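Local coordinates for coat protein (Leviviridae sp., PDB 6YFR) that forms the protein coat of a single-stranded RNA bacteriophage, assembling into virus-like particles, and, as in related phages, probably encloses the genome, at residues N87-V90 with A91-V95; I102-L105 with A106-N110; V5-Y8 with S9-T13. All coordinates share one frame; numbering follows the deposited sequence.

Contact 1: residues N87-V90 with A91-V95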
loop_
_atom_site.group_PDB
_atom_site.type_symbol
_atom_site.label_atom_id
_atom_site.label_comp_id
_atom_site.label_asym_id
_atom_site.label_seq_id
_atom_site.Cartn_x
_atom_site.Cartn_y
_atom_site.Cartn_z
ATOM N N ASN A 87 48.652 38.390 -44.821
ATOM C CA ASN A 87 49.749 38.030 -45.710
ATOM C C ASN A 87 49.457 38.547 -47.114
ATOM O O ASN A 87 48.424 38.215 -47.705
ATOM C CB ASN A 87 49.945 36.515 -45.715
ATOM C CG ASN A 87 51.230 36.086 -46.403
ATOM O OD1 ASN A 87 51.718 36.752 -47.318
ATOM N ND2 ASN A 87 51.785 34.958 -45.966
ATOM N N THR A 88 50.366 39.359 -47.649
ATOM C CA THR A 88 50.186 39.920 -48.981
ATOM C C THR A 88 50.450 38.914 -50.094
ATOM O O THR A 88 50.170 39.220 -51.258
ATOM C CB THR A 88 51.094 41.139 -49.163
ATOM O OG1 THR A 88 52.465 40.730 -49.089
ATOM C CG2 THR A 88 50.817 42.169 -48.074
ATOM N N ASP A 89 50.975 37.728 -49.771
ATOM C CA ASP A 89 51.188 36.697 -50.781
ATOM C C ASP A 89 49.900 36.006 -51.204
ATOM O O ASP A 89 49.934 35.215 -52.151
ATOM C CB ASP A 89 52.160 35.630 -50.269
ATOM C CG ASP A 89 53.529 36.187 -49.952
ATOM O OD1 ASP A 89 53.859 37.270 -50.465
ATOM O OD2 ASP A 89 54.280 35.536 -49.194
ATOM N N VAL A 90 48.779 36.277 -50.528
ATOM C CA VAL A 90 47.574 35.477 -50.723
ATOM C C VAL A 90 47.098 35.546 -52.170
ATOM O O VAL A 90 46.716 34.530 -52.757
ATOM C CB VAL A 90 46.475 35.915 -49.738
ATOM C CG1 VAL A 90 45.140 35.290 -50.111
ATOM C CG2 VAL A 90 46.858 35.517 -48.321
ATOM N N ALA A 91 47.127 36.736 -52.773
ATOM C CA ALA A 91 46.613 36.876 -54.134
ATOM C C ALA A 91 47.462 36.098 -55.132
ATOM O O ALA A 91 46.940 35.292 -55.917
ATOM C CB ALA A 91 46.546 38.353 -54.518
ATOM N N ALA A 92 48.778 36.334 -55.119
ATOM C CA ALA A 92 49.659 35.634 -56.046
ATOM C C ALA A 92 49.618 34.131 -55.824
ATOM O O ALA A 92 49.676 33.358 -56.787
ATOM C CB ALA A 92 51.090 36.151 -55.909
ATOM N N ARG A 93 49.507 33.693 -54.568
ATOM C CA ARG A 93 49.487 32.262 -54.300
ATOM C C ARG A 93 48.163 31.624 -54.700
ATOM O O ARG A 93 48.158 30.478 -55.151
ATOM C CB ARG A 93 49.797 31.995 -52.827
ATOM C CG ARG A 93 51.226 32.359 -52.406
ATOM C CD ARG A 93 52.294 31.642 -53.235
ATOM N NE ARG A 93 52.644 32.362 -54.459
ATOM C CZ ARG A 93 53.537 33.343 -54.518
ATOM N NH1 ARG A 93 54.180 33.725 -53.421
ATOM N NH2 ARG A 93 53.786 33.944 -55.674
ATOM N N THR A 94 47.039 32.335 -54.558
ATOM C CA THR A 94 45.780 31.821 -55.090
ATOM C C THR A 94 45.851 31.693 -56.605
ATOM O O THR A 94 45.355 30.712 -57.180
ATOM C CB THR A 94 44.616 32.727 -54.682
ATOM O OG1 THR A 94 44.946 34.091 -54.972
ATOM C CG2 THR A 94 44.310 32.589 -53.196
ATOM N N VAL A 95 46.474 32.671 -57.267
ATOM C CA VAL A 95 46.685 32.568 -58.710
ATOM C C VAL A 95 47.523 31.336 -59.034
ATOM O O VAL A 95 47.204 30.566 -59.950
ATOM C CB VAL A 95 47.337 33.851 -59.253
ATOM C CG1 VAL A 95 47.861 33.619 -60.659
ATOM C CG2 VAL A 95 46.340 34.995 -59.240
#

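Contact 2: residues I102-L105 with A106-N110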
loop_
_atom_site.group_PDB
_atom_site.type_symbol
_atom_site.label_atom_id
_atom_site.label_comp_id
_atom_site.label_asym_id
_atom_site.label_seq_id
_atom_site.Cartn_x
_atom_site.Cartn_y
_atom_site.Cartn_z
ATOM N N ILE A 102 44.816 23.967 -63.199
ATOM C CA ILE A 102 44.657 23.846 -64.649
ATOM C C ILE A 102 45.761 22.974 -65.242
ATOM O O ILE A 102 45.511 22.118 -66.107
ATOM C CB ILE A 102 44.627 25.245 -65.289
ATOM C CG1 ILE A 102 43.480 26.066 -64.696
ATOM C CG2 ILE A 102 44.496 25.146 -66.798
ATOM C CD1 ILE A 102 43.455 27.502 -65.158
ATOM N N SER A 103 46.997 23.165 -64.773
ATOM C CA SER A 103 48.112 22.357 -65.255
ATOM C C SER A 103 47.887 20.883 -64.963
ATOM O O SER A 103 48.208 20.029 -65.792
ATOM C CB SER A 103 49.420 22.825 -64.618
ATOM O OG SER A 103 49.685 24.176 -64.951
ATOM N N PHE A 104 47.337 20.563 -63.791
ATOM C CA PHE A 104 47.100 19.164 -63.455
ATOM C C PHE A 104 45.940 18.584 -64.248
ATOM O O PHE A 104 45.963 17.398 -64.595
ATOM C CB PHE A 104 46.857 19.013 -61.955
ATOM C CG PHE A 104 48.071 18.568 -61.202
ATOM C CD1 PHE A 104 48.249 17.235 -60.882
ATOM C CD2 PHE A 104 49.050 19.478 -60.839
ATOM C CE1 PHE A 104 49.378 16.817 -60.196
ATOM C CE2 PHE A 104 50.180 19.066 -60.153
ATOM C CZ PHE A 104 50.345 17.735 -59.833
ATOM N N LEU A 105 44.915 19.393 -64.527
ATOM C CA LEU A 105 43.846 18.936 -65.411
ATOM C C LEU A 105 44.392 18.591 -66.789
ATOM O O LEU A 105 43.902 17.666 -67.448
ATOM C CB LEU A 105 42.752 20.000 -65.523
ATOM C CG LEU A 105 41.818 20.222 -64.338
ATOM C CD1 LEU A 105 40.822 21.330 -64.642
ATOM C CD2 LEU A 105 41.091 18.938 -63.970
ATOM N N ALA A 106 45.401 19.334 -67.249
ATOM C CA ALA A 106 46.047 18.965 -68.507
ATOM C C ALA A 106 46.919 17.727 -68.334
ATOM O O ALA A 106 46.855 16.793 -69.140
ATOM C CB ALA A 106 46.872 20.136 -69.036
ATOM N N LYS A 107 47.721 17.701 -67.270
ATOM C CA LYS A 107 48.734 16.672 -67.065
ATOM C C LYS A 107 48.114 15.293 -66.878
ATOM O O LYS A 107 48.651 14.294 -67.372
ATOM C CB LYS A 107 49.575 17.055 -65.849
ATOM C CG LYS A 107 50.554 16.013 -65.358
ATOM C CD LYS A 107 51.170 16.468 -64.036
ATOM C CE LYS A 107 52.355 15.605 -63.641
ATOM N NZ LYS A 107 52.948 16.003 -62.339
ATOM N N ARG A 108 46.984 15.217 -66.179
ATOM C CA ARG A 108 46.370 13.949 -65.809
ATOM C C ARG A 108 45.032 13.723 -66.507
ATOM O O ARG A 108 44.146 13.077 -65.949
ATOM C CB ARG A 108 46.183 13.884 -64.294
ATOM C CG ARG A 108 47.429 14.215 -63.491
ATOM C CD ARG A 108 48.481 13.140 -63.676
ATOM N NE ARG A 108 47.956 11.821 -63.338
ATOM C CZ ARG A 108 48.470 10.680 -63.786
ATOM N NH1 ARG A 108 49.522 10.699 -64.597
ATOM N NH2 ARG A 108 47.929 9.521 -63.431
ATOM N N ARG A 109 44.869 14.253 -67.722
ATOM C CA ARG A 109 43.574 14.174 -68.395
ATOM C C ARG A 109 43.145 12.727 -68.621
ATOM O O ARG A 109 41.999 12.356 -68.336
ATOM C CB ARG A 109 43.629 14.934 -69.720
ATOM C CG ARG A 109 42.455 14.647 -70.626
ATOM C CD ARG A 109 42.276 15.746 -71.654
ATOM N NE ARG A 109 40.889 15.823 -72.100
ATOM C CZ ARG A 109 40.375 16.847 -72.767
ATOM N NH1 ARG A 109 41.134 17.888 -73.076
ATOM N NH2 ARG A 109 39.100 16.824 -73.132
ATOM N N ASN A 110 44.047 11.894 -69.143
ATOM C CA ASN A 110 43.685 10.505 -69.406
ATOM C C ASN A 110 43.357 9.770 -68.115
ATOM O O ASN A 110 42.374 9.020 -68.054
ATOM C CB ASN A 110 44.815 9.793 -70.145
ATOM C CG ASN A 110 45.167 10.461 -71.456
ATOM O OD1 ASN A 110 44.331 11.124 -72.071
ATOM N ND2 ASN A 110 46.414 10.303 -71.886
#

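Contact 3: residues V5-Y8 with S9-T13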
loop_
_atom_site.group_PDB
_atom_site.type_symbol
_atom_site.label_atom_id
_atom_site.label_comp_id
_atom_site.label_asym_id
_atom_site.label_seq_id
_atom_site.Cartn_x
_atom_site.Cartn_y
_atom_site.Cartn_z
ATOM N N VAL A 5 27.050 27.338 -74.695
ATOM C CA VAL A 5 26.213 27.797 -73.595
ATOM C C VAL A 5 25.690 29.197 -73.880
ATOM O O VAL A 5 26.313 29.987 -74.597
ATOM C CB VAL A 5 26.971 27.782 -72.247
ATOM C CG1 VAL A 5 27.354 26.363 -71.861
ATOM C CG2 VAL A 5 28.207 28.664 -72.327
ATOM N N THR A 6 24.522 29.492 -73.316
ATOM C CA THR A 6 23.998 30.849 -73.241
ATOM C C THR A 6 23.580 31.131 -71.808
ATOM O O THR A 6 23.057 30.247 -71.124
ATOM C CB THR A 6 22.795 31.068 -74.172
ATOM O OG1 THR A 6 21.827 30.033 -73.952
ATOM C CG2 THR A 6 23.234 31.071 -75.633
ATOM N N GLN A 7 23.818 32.360 -71.358
ATOM C CA GLN A 7 23.522 32.709 -69.977
ATOM C C GLN A 7 22.016 32.740 -69.755
ATOM O O GLN A 7 21.309 33.549 -70.364
ATOM C CB GLN A 7 24.144 34.055 -69.626
ATOM C CG GLN A 7 24.129 34.344 -68.141
ATOM C CD GLN A 7 25.323 35.162 -67.708
ATOM O OE1 GLN A 7 26.058 34.770 -66.803
ATOM N NE2 GLN A 7 25.524 36.310 -68.352
ATOM N N TYR A 8 21.532 31.858 -68.878
ATOM C CA TYR A 8 20.119 31.749 -68.531
ATOM C C TYR A 8 19.748 32.666 -67.367
ATOM O O TYR A 8 18.886 33.539 -67.515
ATOM C CB TYR A 8 19.785 30.284 -68.218
ATOM C CG TYR A 8 18.434 30.022 -67.583
ATOM C CD1 TYR A 8 17.251 30.291 -68.263
ATOM C CD2 TYR A 8 18.349 29.466 -66.310
ATOM C CE1 TYR A 8 16.015 30.036 -67.677
ATOM C CE2 TYR A 8 17.128 29.206 -65.718
ATOM C CZ TYR A 8 15.964 29.490 -66.404
ATOM O OH TYR A 8 14.753 29.227 -65.806
ATOM N N SER A 9 20.393 32.500 -66.214
ATOM C CA SER A 9 20.198 33.418 -65.096
ATOM C C SER A 9 21.447 34.264 -64.903
ATOM O O SER A 9 22.484 33.737 -64.472
ATOM C CB SER A 9 19.869 32.661 -63.810
ATOM O OG SER A 9 19.777 33.558 -62.712
ATOM N N PRO A 10 21.398 35.561 -65.185
ATOM C CA PRO A 10 22.615 36.371 -65.190
ATOM C C PRO A 10 23.034 36.735 -63.780
ATOM O O PRO A 10 22.242 36.600 -62.832
ATOM C CB PRO A 10 22.195 37.612 -65.987
ATOM C CG PRO A 10 20.749 37.766 -65.640
ATOM C CD PRO A 10 20.201 36.366 -65.472
ATOM N N PRO A 11 24.276 37.181 -63.588
ATOM C CA PRO A 11 24.711 37.574 -62.245
ATOM C C PRO A 11 23.989 38.824 -61.778
ATOM O O PRO A 11 23.768 39.770 -62.539
ATOM C CB PRO A 11 26.217 37.815 -62.410
ATOM C CG PRO A 11 26.384 38.143 -63.847
ATOM C CD PRO A 11 25.372 37.296 -64.568
ATOM N N VAL A 12 23.626 38.812 -60.507
ATOM C CA VAL A 12 22.825 39.856 -59.896
ATOM C C VAL A 12 23.656 40.686 -58.927
ATOM O O VAL A 12 23.707 41.914 -59.020
ATOM C CB VAL A 12 21.600 39.233 -59.191
ATOM C CG1 VAL A 12 20.769 40.290 -58.523
ATOM C CG2 VAL A 12 20.787 38.399 -60.182
ATOM N N THR A 13 24.335 40.022 -58.003
ATOM C CA THR A 13 25.201 40.615 -57.007
ATOM C C THR A 13 26.533 39.882 -57.028
ATOM O O THR A 13 26.628 38.777 -57.574
ATOM C CB THR A 13 24.561 40.525 -55.612
ATOM O OG1 THR A 13 24.241 39.160 -55.324
ATOM C CG2 THR A 13 23.292 41.366 -55.559
#

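Contact 1: residues N87-V90 with A91-V95
Val90 O is approached by two groups of Thr94 at the first turn of helix 90-107, which follows an N-terminal capping turn: the backbone Thr94 N donates to it over 2.9 Å, and the hydroxyl OG1 lies near it as well. The hydroxyl owes its position to chi1 (49°), which sets OG1 between the backbone N and the carbonyl carbon, where the carbonyls of both Val90 and Ala91 are within reach of its one proton. The methyl CG2 of Thr94 meanwhile crosses Val90 CG1 obliquely, 4.2 Å away. In the capping turn, residues Asn87 to Val90 make a type I turn, and Asn87 OD1 accepts from Asp89 N at 2.7 Å, a nearly straight bond (164°) whose donor is tilted from the amide carbonyl plane. One step further on, Asp89 O receives Arg93 N. Asn62 and Pro59 of the second subunit bond to Thr88 N and Asn87 ND2, tying the turn to the neighbouring chain. Arg93 bends at chi2 and chi3, and its NE forms a salt bridge with Asp96; toward Asp89 its charge stays beyond salt-bridge range, NH1 lying 4.6 Å from OD2, while its CG packs 4.0 Å from Asp89 CB.

Contact 2: residues I102-L105 with A106-N110
The C-terminal end of helix 90-107, where the coat protein chain breaks step before the short helix 109-114, is built on three successive i to i+4 bonds. Ala106 N donates to Ile102 O, Lys107 N to Ser103 O at 2.8 Å, and Arg108 N to Phe104 O at 2.9 Å. Arg108 is both the first residue to leave helical geometry (psi 31°) and the N-cap residue of the next helix. The side chains of Lys107 and Arg108, three and four residues on, both lie beside Phe104. Lys107 runs extended and points the same way as the ring, its CD riding 4.2 Å above one face and offset toward the rim, and its NZ ending 4.0 Å from Phe104 CZ. Arg108 takes a bent course: its CG approaches Phe104 CD1 at 4.1 Å, and the guanidinium plane stands 67° from that of the ring. The Arg108 guanidinium is held by a salt bridge to Asp121 and by Gln37 of the second subunit. On that subunit Trp20 meets the Phe104 ring edge-to-face, Phe77 packs on Leu105, and Asp99 pairs with Arg109, so the helix junction is clasped between its own C-terminal tail and the strands and helix of a neighbouring chain.

Contact 3: residues V5-Y8 with S9-T13
With CG anti to the backbone N (chi1 -168°) and a bend further along at chi2, the Gln7 side chain runs forward over the prolines that follow it, where its amide meets Pro11. It does so beside a classic beta bulge, in which Tyr8 and Ser9 both face Thr19 on the neighbouring strand and the chain turns sharply at Tyr8 (psi -59°). The Gln7 and Pro11 side chains cross at about a right angle: OE1 of Gln7 comes to 3.4 Å from Pro11 CD, and the amide carbon CD of Gln7 sits 3.8 Å from the same ring atom. Nearer its root, Gln7 CG touches Pro10 CA at 3.9 Å. These are van der Waals contacts of a polar side chain with aliphatic proline carbons, made where strand 5-9, outermost in the chain's own five-stranded antiparallel sheet, gives way to the loop before strand 16-22. Tyr8 CG lies 3.4 Å from Ser9 N, and the side chain rests on Thr19 and Asn21 of strand 16-22. Pro10 and Pro11, which have no amide hydrogen to offer, continue the chain in extended conformation. Around the loop, other subunits close in: Leu117 of the second subunit packs on Pro11, while Pro14 and Val12 of the third subunit meet Tyr8 and Pro10. Back at the corner, the Pro10 ring begins close to the preceding backbone, with its CD 3.7 Å from Tyr8 O.

Contacts 1 and 2 occupy the two ends of one element, helix 90-107: the first starts it and the second finishes it, their centres about 23 Å apart and nearest atoms about 7 Å apart. Contact 3 lies at the first strand of the sheet, its centre about 29 Å from that of contact 1 and about 28 Å from that of contact 2, with the chain's centre between contacts 2 and 3. None of the three touches another within the chain, yet all reach the second subunit. There Val95 and Arg109 pack across the interface, as do Val5 and Phe104, joining contact 2 to each of the others between chains.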